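Local coordinates for protein Ves (Pseudomonas fluorescens, PDB 5V00) that is a bicupin of the HutD family, of undetermined biochemical activity, involved in histidine utilization in Pseudomonas, at residues Thr71-Ala76 / Leu91-Phe96; Gln130-Val135 / Cys184-Leu189; Gln136-Thr141 / Ile178-Arg183; Thr144-Ser149 / His164-Val169. One frame throughout, in Å; residues are numbered along the deposited sequence.

Interaction 4 is the most deeply buried of the four and the largest, two inner strands of one five-stranded antiparallel sheet joined by six backbone hydrogen bonds. Interaction 2 belongs to the same sheet: strand 184-191 is hydrogen-bonded to strand 144-149 on one side and to strand 125-132 on the other. Interaction 3 continues both chains of interaction 2 into a second, four-stranded sheet, where one face is mainly apolar and the other exposed and polar. Interaction 1 differs in kind: a surface turn laid on a strand end by one direct hydrogen bond and a water. Trp131 of interaction 2 packs on Ile73, Leu93 and Pro95, joining interaction 1 to interaction 2.

Interaction 1: Thr71-Ala76 / Leu91-Phe96; sequences TVIQGA and LPLQPF
Thr71 lies along the second half of 91-96. CG2, anti to the backbone N, presses on the backbone of Leu93, 3.4 Å from its CA, tighter than usual for two carbons. The Thr71 and Pro95 side chains lie side by side, pointing the same way, with OG1 3.7 Å from Pro95 CB and its polar partner in Trp131. Val72 points at the loop and sets CG1 against the ring of Pro92; that ring continues over the backbone at Gly75 and Ala76, with Pro92 CG 3.4 Å from Gly75 O. Ile73 and Leu93 cross at about a right angle, Ile73 CG2 to Leu93 CD2 4.1 Å. A type II beta turn, Leu91 to Gln94, shapes the loop and presents Leu93 N to Val72 O, a nearly straight 2.8 Å bond lying in the carbonyl plane. One water fills in where the backbones part: it accepts from Val72 N and donates to the carbonyls of Leu91 and Gln94. This surface contact lies at the end of strand 67-74, where a classic beta bulge sets Ile73 and Gln74 opposite Arg114 of strand 113-120; the loop joins strand 88-90 to strand 96-99, outermost in its sheet within the chain.

Interaction 2: Gln130-Val135 / Cys184-Leu189; sequences QWVDGV and CCLIEL
Four backbone hydrogen bonds pair the antiparallel strands, two between Gln130 and Leu186 and two between Val132 and Cys184. They differ in approach: Val132 N meets Cys184 O almost along the C=O axis at 2.9 Å, whereas Cys184 N reaches Val132 O from above the carbonyl plane and at a longer 3.2 Å. The aromatic contact belongs to the non-hydrogen-bonded pair between them, Trp131 and Cys185. CB of Cys185 sits over the centre of the indole six-membered ring, 3.4 Å from its centroid and only 2° off the normal, a CH-pi contact. With SG anti to the backbone N (chi1 -172°), the sulfur then lies over the five-membered ring, 3.8 Å from that centroid. Thus the cysteine spans both rings on one indole face, while NE1 is hydrogen-bonded to Thr71 OG1. An alanine at Trp131 removes the indole and its N-H, and would probably leave the Cys185 side chain less well covered and the tie to strand 67-74 weakened. Apolar contacts occupy the other face of the sheet: Val132 CG2 touches Cys184 SG at 3.7 Å, and Val132 CG1 meets Leu186 CD1 at 3.9 Å, those two chains crossing at about a right angle. Strand 125-132 is outermost in its sheet within the chain; strand 184-191 lies between it and strand 144-149, whose Val147 packs on Cys184 and Leu186.

Interaction 3: Gln136-Thr141 / Ile178-Arg183; sequences QRFFST and ISVTGR
The ring of Phe138 lies flat against Ile178, both side chains running the same way from a hydrogen-bonded residue pair of antiparallel strands. CB of Ile178 comes over one face, offset toward the rim, with the ring atom CZ 3.8 Å away. At the ring edge, near its plane, Val180 CG2 approaches CE1 at 4.1 Å. The crowded first torsion of Phe138 (chi1 65°) puts the ring there. An alanine at Phe138 would probably leave Ile178 without much of its cover across the strands. On the other face, the extended chain of Arg137 passes Ser179 at 3.7 Å, CG to OG, and its guanidinium forms a salt bridge with Asp177. Four backbone hydrogen bonds set the register; Ile178 N to Phe138 O is the straightest at 173°, nearly along the C=O axis. Further out, Phe138 packs on Leu186 and Val145, and Val156 backs Ile178 and Val180, while Gln136 bends at chi2 and donates from NE2 to Asp133 O. The sheet thus splits the chemistry: the Phe138 face is mostly apolar, with Ile178 and Val180 buried and Gln136 at its margin; the Arg137 face is exposed, its cation probably steadied by the nearby carboxylate.

Interaction 4: Thr144-Ser149 / His164-Val169; sequences TVLVFS and HDCLQV
Side chains of the two segments pack on both faces of the sheet. On the face of Leu146 and Phe148, the CD2 methyl of Leu146 sits against the CB-CG-CD run of Gln168, 3.6 Å from CG, and 4.2 Å from Cys166 SG. CG2 of Thr144 flanks the amide end of Gln168, 3.9 Å from NE2, while OE1 accepts hydrogen bonds from Trp14 and Thr35. Phe148 (CG anti to the backbone N) extends beside His164, with CZ 3.8 Å from His164 CD2. Their planes are within 12° of parallel, but slid so far apart, centroids 5.6 Å, that the rings hardly overlap. Cys166 CB closes in on the edge of the phenyl ring. On the opposite face, Val145 meets Val169 and Val147 meets Leu167, each pair with CB atoms 4.3 Å apart. Six backbone hydrogen bonds fix this fit, the last from His164 N to Ser149 O at 2.8 Å. The pair lies inside a five-stranded antiparallel sheet whose Phe148 face packs on the six-stranded sheet, Phe148 stacking on Phe116 and Leu146 touching Trp47 of strand 47-54, consistent with the all-antiparallel beta architecture of cupin domains in this bicupin.

Interaction 1: Thr71-Ala76 / Leu91-Phe96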
loop_
_atom_site.group_PDB
_atom_site.type_symbol
_atom_site.label_atom_id
_atom_site.label_comp_id
_atom_site.label_asym_id
_atom_site.label_seq_id
_atom_site.Cartn_x
_atom_site.Cartn_y
_atom_site.Cartn_z
ATOM N N THR B 71 -15.888 1.201 -12.926
ATOM C CA THR B 71 -15.558 1.565 -14.266
ATOM C C THR B 71 -14.864 0.455 -14.992
ATOM O O THR B 71 -13.838 -0.077 -14.538
ATOM C CB THR B 71 -14.646 2.794 -14.340
ATOM O OG1 THR B 71 -15.143 3.833 -13.539
ATOM C CG2 THR B 71 -14.509 3.285 -15.756
ATOM N N VAL B 72 -15.351 0.032 -16.162
ATOM C CA VAL B 72 -14.607 -0.946 -16.954
ATOM C C VAL B 72 -13.299 -0.379 -17.437
ATOM O O VAL B 72 -13.285 0.703 -18.011
ATOM C CB VAL B 72 -15.418 -1.424 -18.218
ATOM C CG1 VAL B 72 -14.554 -2.241 -19.157
ATOM C CG2 VAL B 72 -16.676 -2.155 -17.738
ATOM N N ILE B 73 -12.191 -1.072 -17.168
ATOM C CA ILE B 73 -10.890 -0.642 -17.609
ATOM C C ILE B 73 -10.138 -1.589 -18.549
ATOM O O ILE B 73 -9.152 -1.175 -19.199
ATOM C CB ILE B 73 -9.929 -0.199 -16.459
ATOM C CG1 ILE B 73 -9.616 -1.398 -15.569
ATOM C CG2 ILE B 73 -10.534 0.940 -15.661
ATOM C CD1 ILE B 73 -8.629 -1.146 -14.472
ATOM N N GLN B 74 -10.612 -2.815 -18.673
ATOM C CA GLN B 74 -10.071 -3.699 -19.674
ATOM C C GLN B 74 -11.196 -4.607 -20.127
ATOM O O GLN B 74 -12.061 -5.007 -19.338
ATOM C CB GLN B 74 -8.966 -4.580 -19.074
ATOM C CG GLN B 74 -8.062 -5.239 -20.086
ATOM C CD GLN B 74 -6.847 -5.849 -19.356
ATOM O OE1 GLN B 74 -6.036 -5.126 -18.752
ATOM N NE2 GLN B 74 -6.806 -7.154 -19.298
ATOM N N GLY B 75 -11.107 -4.926 -21.402
ATOM C CA GLY B 75 -12.193 -5.645 -22.066
ATOM C C GLY B 75 -13.205 -4.677 -22.661
ATOM O O GLY B 75 -13.167 -3.485 -22.479
ATOM N N ALA B 76 -14.159 -5.223 -23.401
ATOM C CA ALA B 76 -15.009 -4.350 -24.239
ATOM C C ALA B 76 -16.278 -3.882 -23.549
ATOM O O ALA B 76 -16.965 -3.014 -24.094
ATOM C CB ALA B 76 -15.358 -5.104 -25.552
ATOM N N LEU B 91 -19.552 0.495 -20.888
ATOM C CA LEU B 91 -18.497 0.552 -21.852
ATOM C C LEU B 91 -17.168 0.960 -21.178
ATOM O O LEU B 91 -17.216 1.506 -20.055
ATOM C CB LEU B 91 -18.831 1.602 -22.930
ATOM C CG LEU B 91 -19.873 1.125 -23.998
ATOM C CD1 LEU B 91 -20.244 2.310 -24.869
ATOM C CD2 LEU B 91 -19.329 0.074 -24.909
ATOM N N PRO B 92 -16.085 0.725 -21.851
ATOM C CA PRO B 92 -14.801 1.113 -21.226
ATOM C C PRO B 92 -14.736 2.540 -20.818
ATOM O O PRO B 92 -15.111 3.441 -21.601
ATOM C CB PRO B 92 -13.785 0.813 -22.322
ATOM C CG PRO B 92 -14.392 -0.336 -23.099
ATOM C CD PRO B 92 -15.851 0.008 -23.108
ATOM N N LEU B 93 -14.276 2.795 -19.593
ATOM C CA LEU B 93 -14.049 4.133 -19.047
ATOM C C LEU B 93 -15.267 4.924 -18.774
ATOM O O LEU B 93 -15.202 6.140 -18.557
ATOM C CB LEU B 93 -12.990 4.941 -19.804
ATOM C CG LEU B 93 -11.654 4.189 -20.041
ATOM C CD1 LEU B 93 -10.582 5.026 -20.756
ATOM C CD2 LEU B 93 -10.993 3.647 -18.754
ATOM N N GLN B 94 -16.444 4.255 -18.724
ATOM C CA GLN B 94 -17.671 4.947 -18.372
ATOM C C GLN B 94 -18.061 4.648 -16.934
ATOM O O GLN B 94 -18.453 3.507 -16.577
ATOM C CB GLN B 94 -18.810 4.466 -19.309
ATOM C CG GLN B 94 -18.471 4.676 -20.743
ATOM C CD GLN B 94 -17.923 6.039 -21.056
ATOM O OE1 GLN B 94 -18.606 7.048 -20.836
ATOM N NE2 GLN B 94 -16.699 6.086 -21.590
ATOM N N PRO B 95 -17.844 5.627 -16.011
ATOM C CA PRO B 95 -18.128 5.319 -14.643
ATOM C C PRO B 95 -19.606 5.077 -14.336
ATOM O O PRO B 95 -20.469 5.670 -14.978
ATOM C CB PRO B 95 -17.599 6.563 -13.892
ATOM C CG PRO B 95 -17.819 7.626 -14.875
ATOM C CD PRO B 95 -17.494 7.041 -16.203
ATOM N N PHE B 96 -19.887 4.205 -13.385
ATOM C CA PHE B 96 -21.295 3.832 -13.016
ATOM C C PHE B 96 -21.415 3.743 -11.511
ATOM O O PHE B 96 -20.681 2.930 -10.892
ATOM C CB PHE B 96 -21.713 2.495 -13.654
ATOM C CG PHE B 96 -23.112 2.109 -13.262
ATOM C CD1 PHE B 96 -24.166 2.955 -13.550
ATOM C CD2 PHE B 96 -23.343 1.008 -12.472
ATOM C CE1 PHE B 96 -25.488 2.650 -13.143
ATOM C CE2 PHE B 96 -24.618 0.735 -12.046
ATOM C CZ PHE B 96 -25.680 1.504 -12.363
HETATM O O HOH W 1 -17.646 1.027 -17.392
#

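Interaction 2: Gln130-Val135 / Cys184-Leu189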
loop_
_atom_site.group_PDB
_atom_site.type_symbol
_atom_site.label_atom_id
_atom_site.label_comp_id
_atom_site.label_asym_id
_atom_site.label_seq_id
_atom_site.Cartn_x
_atom_site.Cartn_y
_atom_site.Cartn_z
ATOM N N GLN B 130 -13.692 11.564 -10.989
ATOM C CA GLN B 130 -13.795 12.047 -12.362
ATOM C C GLN B 130 -12.705 11.445 -13.249
ATOM O O GLN B 130 -11.519 11.533 -12.942
ATOM C CB GLN B 130 -13.662 13.551 -12.319
ATOM C CG GLN B 130 -13.746 14.193 -13.710
ATOM C CD GLN B 130 -13.667 15.698 -13.679
ATOM O OE1 GLN B 130 -13.365 16.308 -12.682
ATOM N NE2 GLN B 130 -13.877 16.303 -14.862
ATOM N N TRP B 131 -13.089 10.849 -14.358
ATOM C CA TRP B 131 -12.150 10.426 -15.407
ATOM C C TRP B 131 -11.800 11.627 -16.281
ATOM O O TRP B 131 -12.709 12.425 -16.669
ATOM C CB TRP B 131 -12.764 9.317 -16.237
ATOM C CG TRP B 131 -12.848 8.027 -15.528
ATOM C CD1 TRP B 131 -13.887 7.533 -14.822
ATOM C CD2 TRP B 131 -11.831 7.044 -15.490
ATOM N NE1 TRP B 131 -13.588 6.301 -14.324
ATOM C CE2 TRP B 131 -12.316 5.979 -14.712
ATOM C CE3 TRP B 131 -10.521 7.006 -15.956
ATOM C CZ2 TRP B 131 -11.552 4.830 -14.417
ATOM C CZ3 TRP B 131 -9.762 5.833 -15.715
ATOM C CH2 TRP B 131 -10.280 4.789 -14.895
ATOM N N VAL B 132 -10.502 11.793 -16.559
ATOM C CA VAL B 132 -9.982 12.967 -17.280
ATOM C C VAL B 132 -8.958 12.563 -18.317
ATOM O O VAL B 132 -8.493 11.390 -18.343
ATOM C CB VAL B 132 -9.410 14.055 -16.340
ATOM C CG1 VAL B 132 -10.421 14.568 -15.343
ATOM C CG2 VAL B 132 -8.141 13.555 -15.697
ATOM N N ASP B 133 -8.582 13.518 -19.204
ATOM C CA ASP B 133 -7.538 13.248 -20.158
ATOM C C ASP B 133 -6.880 14.546 -20.481
ATOM O O ASP B 133 -7.364 15.623 -20.105
ATOM C CB ASP B 133 -8.100 12.571 -21.386
ATOM C CG ASP B 133 -7.048 11.887 -22.279
ATOM O OD1 ASP B 133 -5.828 11.802 -21.991
ATOM O OD2 ASP B 133 -7.561 11.368 -23.313
ATOM N N GLY B 134 -5.755 14.487 -21.147
ATOM C CA GLY B 134 -5.064 15.710 -21.541
ATOM C C GLY B 134 -4.408 16.399 -20.350
ATOM O O GLY B 134 -4.086 15.789 -19.336
ATOM N N VAL B 135 -4.314 17.704 -20.430
ATOM C CA VAL B 135 -3.669 18.497 -19.394
ATOM C C VAL B 135 -4.744 19.043 -18.441
ATOM O O VAL B 135 -5.735 19.617 -18.862
ATOM C CB VAL B 135 -2.819 19.618 -20.019
ATOM C CG1 VAL B 135 -2.246 20.505 -18.926
ATOM C CG2 VAL B 135 -1.717 19.051 -20.901
ATOM N N CYS B 184 -6.571 9.301 -16.919
ATOM C CA CYS B 184 -6.579 8.792 -15.555
ATOM C C CYS B 184 -7.886 9.129 -14.852
ATOM O O CYS B 184 -8.715 9.908 -15.359
ATOM C CB CYS B 184 -5.400 9.402 -14.789
ATOM S SG CYS B 184 -5.493 11.208 -14.559
ATOM N N CYS B 185 -8.082 8.563 -13.673
ATOM C CA CYS B 185 -9.206 8.830 -12.815
ATOM C C CYS B 185 -8.747 9.589 -11.577
ATOM O O CYS B 185 -7.729 9.222 -10.939
ATOM C CB CYS B 185 -9.932 7.538 -12.407
ATOM S SG CYS B 185 -11.490 7.815 -11.521
ATOM N N LEU B 186 -9.393 10.684 -11.300
ATOM C CA LEU B 186 -9.131 11.554 -10.147
ATOM C C LEU B 186 -10.142 11.272 -9.053
ATOM O O LEU B 186 -11.348 11.423 -9.277
ATOM C CB LEU B 186 -9.228 13.051 -10.513
ATOM C CG LEU B 186 -8.316 13.522 -11.636
ATOM C CD1 LEU B 186 -8.592 14.974 -11.898
ATOM C CD2 LEU B 186 -6.838 13.222 -11.417
ATOM N N ILE B 187 -9.720 10.841 -7.864
ATOM C CA ILE B 187 -10.610 10.619 -6.742
ATOM C C ILE B 187 -10.182 11.462 -5.550
ATOM O O ILE B 187 -8.972 11.555 -5.252
ATOM C CB ILE B 187 -10.687 9.143 -6.367
ATOM C CG1 ILE B 187 -11.269 8.341 -7.554
ATOM C CG2 ILE B 187 -11.412 8.877 -5.089
ATOM C CD1 ILE B 187 -11.199 6.865 -7.401
ATOM N N GLU B 188 -11.119 12.043 -4.848
ATOM C CA GLU B 188 -10.847 12.820 -3.706
ATOM C C GLU B 188 -11.758 12.363 -2.539
ATOM O O GLU B 188 -12.972 12.173 -2.706
ATOM C CB GLU B 188 -11.077 14.281 -3.937
ATOM C CG GLU B 188 -10.181 14.875 -4.991
ATOM C CD GLU B 188 -10.421 16.400 -5.234
ATOM O OE1 GLU B 188 -11.017 17.099 -4.426
ATOM O OE2 GLU B 188 -9.989 16.832 -6.225
ATOM N N LEU B 189 -11.159 12.175 -1.393
ATOM C CA LEU B 189 -11.871 11.637 -0.217
ATOM C C LEU B 189 -11.498 12.435 1.000
ATOM O O LEU B 189 -10.304 12.715 1.237
ATOM C CB LEU B 189 -11.550 10.170 -0.050
ATOM C CG LEU B 189 -12.035 9.248 -1.176
ATOM C CD1 LEU B 189 -11.150 8.095 -1.297
ATOM C CD2 LEU B 189 -13.437 8.761 -0.761
#

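Interaction 3: Gln136-Thr141 / Ile178-Arg183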
loop_
_atom_site.group_PDB
_atom_site.type_symbol
_atom_site.label_atom_id
_atom_site.label_comp_id
_atom_site.label_asym_id
_atom_site.label_seq_id
_atom_site.Cartn_x
_atom_site.Cartn_y
_atom_site.Cartn_z
ATOM N N GLN B 136 -4.608 18.796 -17.155
ATOM C CA GLN B 136 -5.610 19.199 -16.159
ATOM C C GLN B 136 -4.884 19.878 -14.998
ATOM O O GLN B 136 -3.675 19.622 -14.693
ATOM C CB GLN B 136 -6.311 17.992 -15.579
ATOM C CG GLN B 136 -6.842 17.054 -16.670
ATOM C CD GLN B 136 -8.153 17.415 -17.106
ATOM O OE1 GLN B 136 -9.018 17.762 -16.216
ATOM N NE2 GLN B 136 -8.375 17.459 -18.415
ATOM N N ARG B 137 -5.619 20.734 -14.281
ATOM C CA ARG B 137 -5.090 21.391 -13.097
ATOM C C ARG B 137 -6.253 21.660 -12.174
ATOM O O ARG B 137 -7.267 22.214 -12.653
ATOM C CB ARG B 137 -4.428 22.719 -13.412
ATOM C CG ARG B 137 -3.777 23.355 -12.212
ATOM C CD ARG B 137 -3.280 24.767 -12.570
ATOM N NE ARG B 137 -2.575 25.422 -11.497
ATOM C CZ ARG B 137 -2.085 26.648 -11.550
ATOM N NH1 ARG B 137 -2.195 27.287 -12.689
ATOM N NH2 ARG B 137 -1.485 27.167 -10.471
ATOM N N PHE B 138 -6.164 21.230 -10.941
ATOM C CA PHE B 138 -7.180 21.484 -9.968
ATOM C C PHE B 138 -6.627 21.882 -8.642
ATOM O O PHE B 138 -5.491 21.550 -8.302
ATOM C CB PHE B 138 -8.154 20.293 -9.853
ATOM C CG PHE B 138 -7.526 19.026 -9.343
ATOM C CD1 PHE B 138 -6.820 18.198 -10.214
ATOM C CD2 PHE B 138 -7.614 18.673 -8.048
ATOM C CE1 PHE B 138 -6.241 17.020 -9.766
ATOM C CE2 PHE B 138 -7.048 17.472 -7.621
ATOM C CZ PHE B 138 -6.324 16.678 -8.486
ATOM N N PHE B 139 -7.452 22.583 -7.851
ATOM C CA PHE B 139 -7.122 22.974 -6.473
ATOM C C PHE B 139 -8.094 22.233 -5.580
ATOM O O PHE B 139 -9.327 22.283 -5.830
ATOM C CB PHE B 139 -7.237 24.470 -6.213
ATOM C CG PHE B 139 -6.372 25.291 -7.122
ATOM C CD1 PHE B 139 -6.707 25.469 -8.463
ATOM C CD2 PHE B 139 -5.279 25.903 -6.641
ATOM C CE1 PHE B 139 -5.902 26.187 -9.324
ATOM C CE2 PHE B 139 -4.435 26.692 -7.514
ATOM C CZ PHE B 139 -4.775 26.821 -8.844
ATOM N N SER B 140 -7.582 21.630 -4.511
ATOM C CA SER B 140 -8.451 20.890 -3.621
ATOM C C SER B 140 -7.996 20.905 -2.183
ATOM O O SER B 140 -6.787 20.741 -1.920
ATOM C CB SER B 140 -8.602 19.464 -4.102
ATOM O OG SER B 140 -9.506 18.784 -3.251
ATOM N N THR B 141 -8.977 21.017 -1.243
ATOM C CA THR B 141 -8.708 20.864 0.141
ATOM C C THR B 141 -8.857 19.421 0.632
ATOM O O THR B 141 -8.726 19.172 1.846
ATOM C CB THR B 141 -9.647 21.743 0.981
ATOM O OG1 THR B 141 -11.009 21.299 0.788
ATOM C CG2 THR B 141 -9.523 23.224 0.684
ATOM N N ILE B 178 -2.701 20.871 -8.057
ATOM C CA ILE B 178 -2.242 19.626 -8.675
ATOM C C ILE B 178 -2.476 19.710 -10.179
ATOM O O ILE B 178 -3.569 19.910 -10.659
ATOM C CB ILE B 178 -2.934 18.356 -8.081
ATOM C CG1 ILE B 178 -2.625 18.265 -6.591
ATOM C CG2 ILE B 178 -2.463 17.135 -8.865
ATOM C CD1 ILE B 178 -3.389 17.165 -5.893
ATOM N N SER B 179 -1.390 19.514 -10.942
ATOM C CA SER B 179 -1.491 19.366 -12.372
ATOM C C SER B 179 -1.327 17.913 -12.743
ATOM O O SER B 179 -0.469 17.208 -12.167
ATOM C CB SER B 179 -0.384 20.180 -13.056
ATOM O OG SER B 179 -0.547 21.625 -12.858
ATOM N N VAL B 180 -2.094 17.447 -13.727
ATOM C CA VAL B 180 -1.998 16.090 -14.182
ATOM C C VAL B 180 -2.006 16.064 -15.701
ATOM O O VAL B 180 -2.736 16.829 -16.312
ATOM C CB VAL B 180 -3.195 15.246 -13.704
ATOM C CG1 VAL B 180 -3.040 13.820 -14.104
ATOM C CG2 VAL B 180 -3.358 15.339 -12.224
ATOM N N THR B 181 -1.187 15.211 -16.317
ATOM C CA THR B 181 -1.227 15.026 -17.777
ATOM C C THR B 181 -1.406 13.588 -18.098
ATOM O O THR B 181 -0.635 12.719 -17.580
ATOM C CB THR B 181 0.094 15.563 -18.443
ATOM O OG1 THR B 181 0.212 16.980 -18.169
ATOM C CG2 THR B 181 0.041 15.311 -19.929
ATOM N N GLY B 182 -2.448 13.285 -18.855
ATOM C CA GLY B 182 -2.778 11.935 -19.354
ATOM C C GLY B 182 -4.076 11.324 -18.891
ATOM O O GLY B 182 -4.783 11.908 -18.068
ATOM N N ARG B 183 -4.405 10.154 -19.392
ATOM C CA ARG B 183 -5.695 9.571 -19.154
ATOM C C ARG B 183 -5.731 8.858 -17.809
ATOM O O ARG B 183 -4.946 7.874 -17.592
ATOM C CB ARG B 183 -6.044 8.614 -20.256
ATOM C CG ARG B 183 -7.477 8.094 -20.222
ATOM C CD ARG B 183 -8.337 8.902 -21.117
ATOM N NE ARG B 183 -9.739 8.484 -21.356
ATOM C CZ ARG B 183 -10.837 8.929 -20.649
ATOM N NH1 ARG B 183 -10.806 9.732 -19.524
ATOM N NH2 ARG B 183 -12.042 8.503 -21.043
#

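Interaction 4: Thr144-Ser149 / His164-Val169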
loop_
_atom_site.group_PDB
_atom_site.type_symbol
_atom_site.label_atom_id
_atom_site.label_comp_id
_atom_site.label_asym_id
_atom_site.label_seq_id
_atom_site.Cartn_x
_atom_site.Cartn_y
_atom_site.Cartn_z
ATOM N N THR B 144 -7.467 13.293 1.101
ATOM C CA THR B 144 -6.801 12.272 0.279
ATOM C C THR B 144 -7.152 12.482 -1.187
ATOM O O THR B 144 -8.295 12.710 -1.541
ATOM C CB THR B 144 -7.263 10.872 0.699
ATOM O OG1 THR B 144 -6.903 10.671 2.059
ATOM C CG2 THR B 144 -6.641 9.781 -0.155
ATOM N N VAL B 145 -6.147 12.475 -1.999
ATOM C CA VAL B 145 -6.285 12.583 -3.441
ATOM C C VAL B 145 -5.640 11.405 -4.097
ATOM O O VAL B 145 -4.463 11.085 -3.825
ATOM C CB VAL B 145 -5.701 13.927 -4.026
ATOM C CG1 VAL B 145 -5.942 13.943 -5.539
ATOM C CG2 VAL B 145 -6.326 15.117 -3.348
ATOM N N LEU B 146 -6.342 10.767 -5.036
ATOM C CA LEU B 146 -5.887 9.565 -5.680
ATOM C C LEU B 146 -5.888 9.811 -7.201
ATOM O O LEU B 146 -6.866 10.430 -7.745
ATOM C CB LEU B 146 -6.783 8.339 -5.373
ATOM C CG LEU B 146 -6.827 8.032 -3.887
ATOM C CD1 LEU B 146 -8.147 7.280 -3.632
ATOM C CD2 LEU B 146 -5.663 7.102 -3.575
ATOM N N VAL B 147 -4.863 9.366 -7.863
ATOM C CA VAL B 147 -4.718 9.467 -9.328
ATOM C C VAL B 147 -4.409 8.102 -9.868
ATOM O O VAL B 147 -3.319 7.596 -9.685
ATOM C CB VAL B 147 -3.654 10.496 -9.799
ATOM C CG1 VAL B 147 -3.617 10.613 -11.287
ATOM C CG2 VAL B 147 -3.911 11.867 -9.209
ATOM N N PHE B 148 -5.363 7.509 -10.611
ATOM C CA PHE B 148 -5.232 6.140 -11.139
ATOM C C PHE B 148 -5.072 6.192 -12.641
ATOM O O PHE B 148 -5.958 6.686 -13.350
ATOM C CB PHE B 148 -6.493 5.341 -10.800
ATOM C CG PHE B 148 -6.518 3.942 -11.353
ATOM C CD1 PHE B 148 -5.784 2.935 -10.740
ATOM C CD2 PHE B 148 -7.297 3.627 -12.459
ATOM C CE1 PHE B 148 -5.762 1.667 -11.251
ATOM C CE2 PHE B 148 -7.253 2.388 -13.023
ATOM C CZ PHE B 148 -6.560 1.352 -12.376
ATOM N N SER B 149 -3.936 5.739 -13.146
ATOM C CA SER B 149 -3.586 5.783 -14.563
ATOM C C SER B 149 -4.193 4.678 -15.429
ATOM O O SER B 149 -4.156 3.499 -15.007
ATOM C CB SER B 149 -2.056 5.683 -14.707
ATOM O OG SER B 149 -1.695 5.571 -16.058
ATOM N N HIS B 164 -2.336 1.398 -14.662
ATOM C CA HIS B 164 -2.932 0.932 -13.409
ATOM C C HIS B 164 -2.097 1.202 -12.171
ATOM O O HIS B 164 -2.498 0.806 -11.089
ATOM C CB HIS B 164 -3.349 -0.522 -13.434
ATOM C CG HIS B 164 -4.187 -0.852 -14.627
ATOM N ND1 HIS B 164 -4.429 -2.165 -15.012
ATOM C CD2 HIS B 164 -4.853 -0.053 -15.500
ATOM C CE1 HIS B 164 -5.231 -2.148 -16.074
ATOM N NE2 HIS B 164 -5.510 -0.887 -16.395
ATOM N N ASP B 165 -1.061 2.027 -12.341
ATOM C CA ASP B 165 -0.344 2.572 -11.196
ATOM C C ASP B 165 -1.212 3.692 -10.589
ATOM O O ASP B 165 -2.050 4.294 -11.317
ATOM C CB ASP B 165 1.014 3.150 -11.622
ATOM C CG ASP B 165 2.028 2.124 -12.111
ATOM O OD1 ASP B 165 1.884 0.897 -11.821
ATOM O OD2 ASP B 165 2.995 2.558 -12.780
ATOM N N CYS B 166 -1.066 3.954 -9.294
ATOM C CA CYS B 166 -1.895 4.952 -8.600
ATOM C C CYS B 166 -1.083 5.806 -7.654
ATOM O O CYS B 166 -0.375 5.265 -6.836
ATOM C CB CYS B 166 -2.946 4.188 -7.778
ATOM S SG CYS B 166 -4.199 5.158 -6.968
ATOM N N LEU B 167 -1.183 7.136 -7.769
ATOM C CA LEU B 167 -0.577 8.055 -6.854
ATOM C C LEU B 167 -1.585 8.419 -5.809
ATOM O O LEU B 167 -2.802 8.540 -6.092
ATOM C CB LEU B 167 -0.134 9.280 -7.621
ATOM C CG LEU B 167 0.571 10.316 -6.776
ATOM C CD1 LEU B 167 1.770 10.901 -7.471
ATOM C CD2 LEU B 167 -0.377 11.381 -6.287
ATOM N N GLN B 168 -1.146 8.524 -4.553
ATOM C CA GLN B 168 -1.981 8.897 -3.421
ATOM C C GLN B 168 -1.330 10.027 -2.624
ATOM O O GLN B 168 -0.153 9.927 -2.252
ATOM C CB GLN B 168 -2.207 7.744 -2.493
ATOM C CG GLN B 168 -3.027 8.039 -1.257
ATOM C CD GLN B 168 -3.477 6.777 -0.488
ATOM O OE1 GLN B 168 -3.417 5.667 -0.997
ATOM N NE2 GLN B 168 -4.096 7.000 0.665
ATOM N N VAL B 169 -2.087 11.104 -2.416
ATOM C CA VAL B 169 -1.658 12.172 -1.509
ATOM C C VAL B 169 -2.487 11.954 -0.266
ATOM O O VAL B 169 -3.747 11.775 -0.289
ATOM C CB VAL B 169 -1.924 13.582 -2.053
ATOM C CG1 VAL B 169 -1.480 14.612 -0.981
ATOM C CG2 VAL B 169 -1.343 13.775 -3.366
#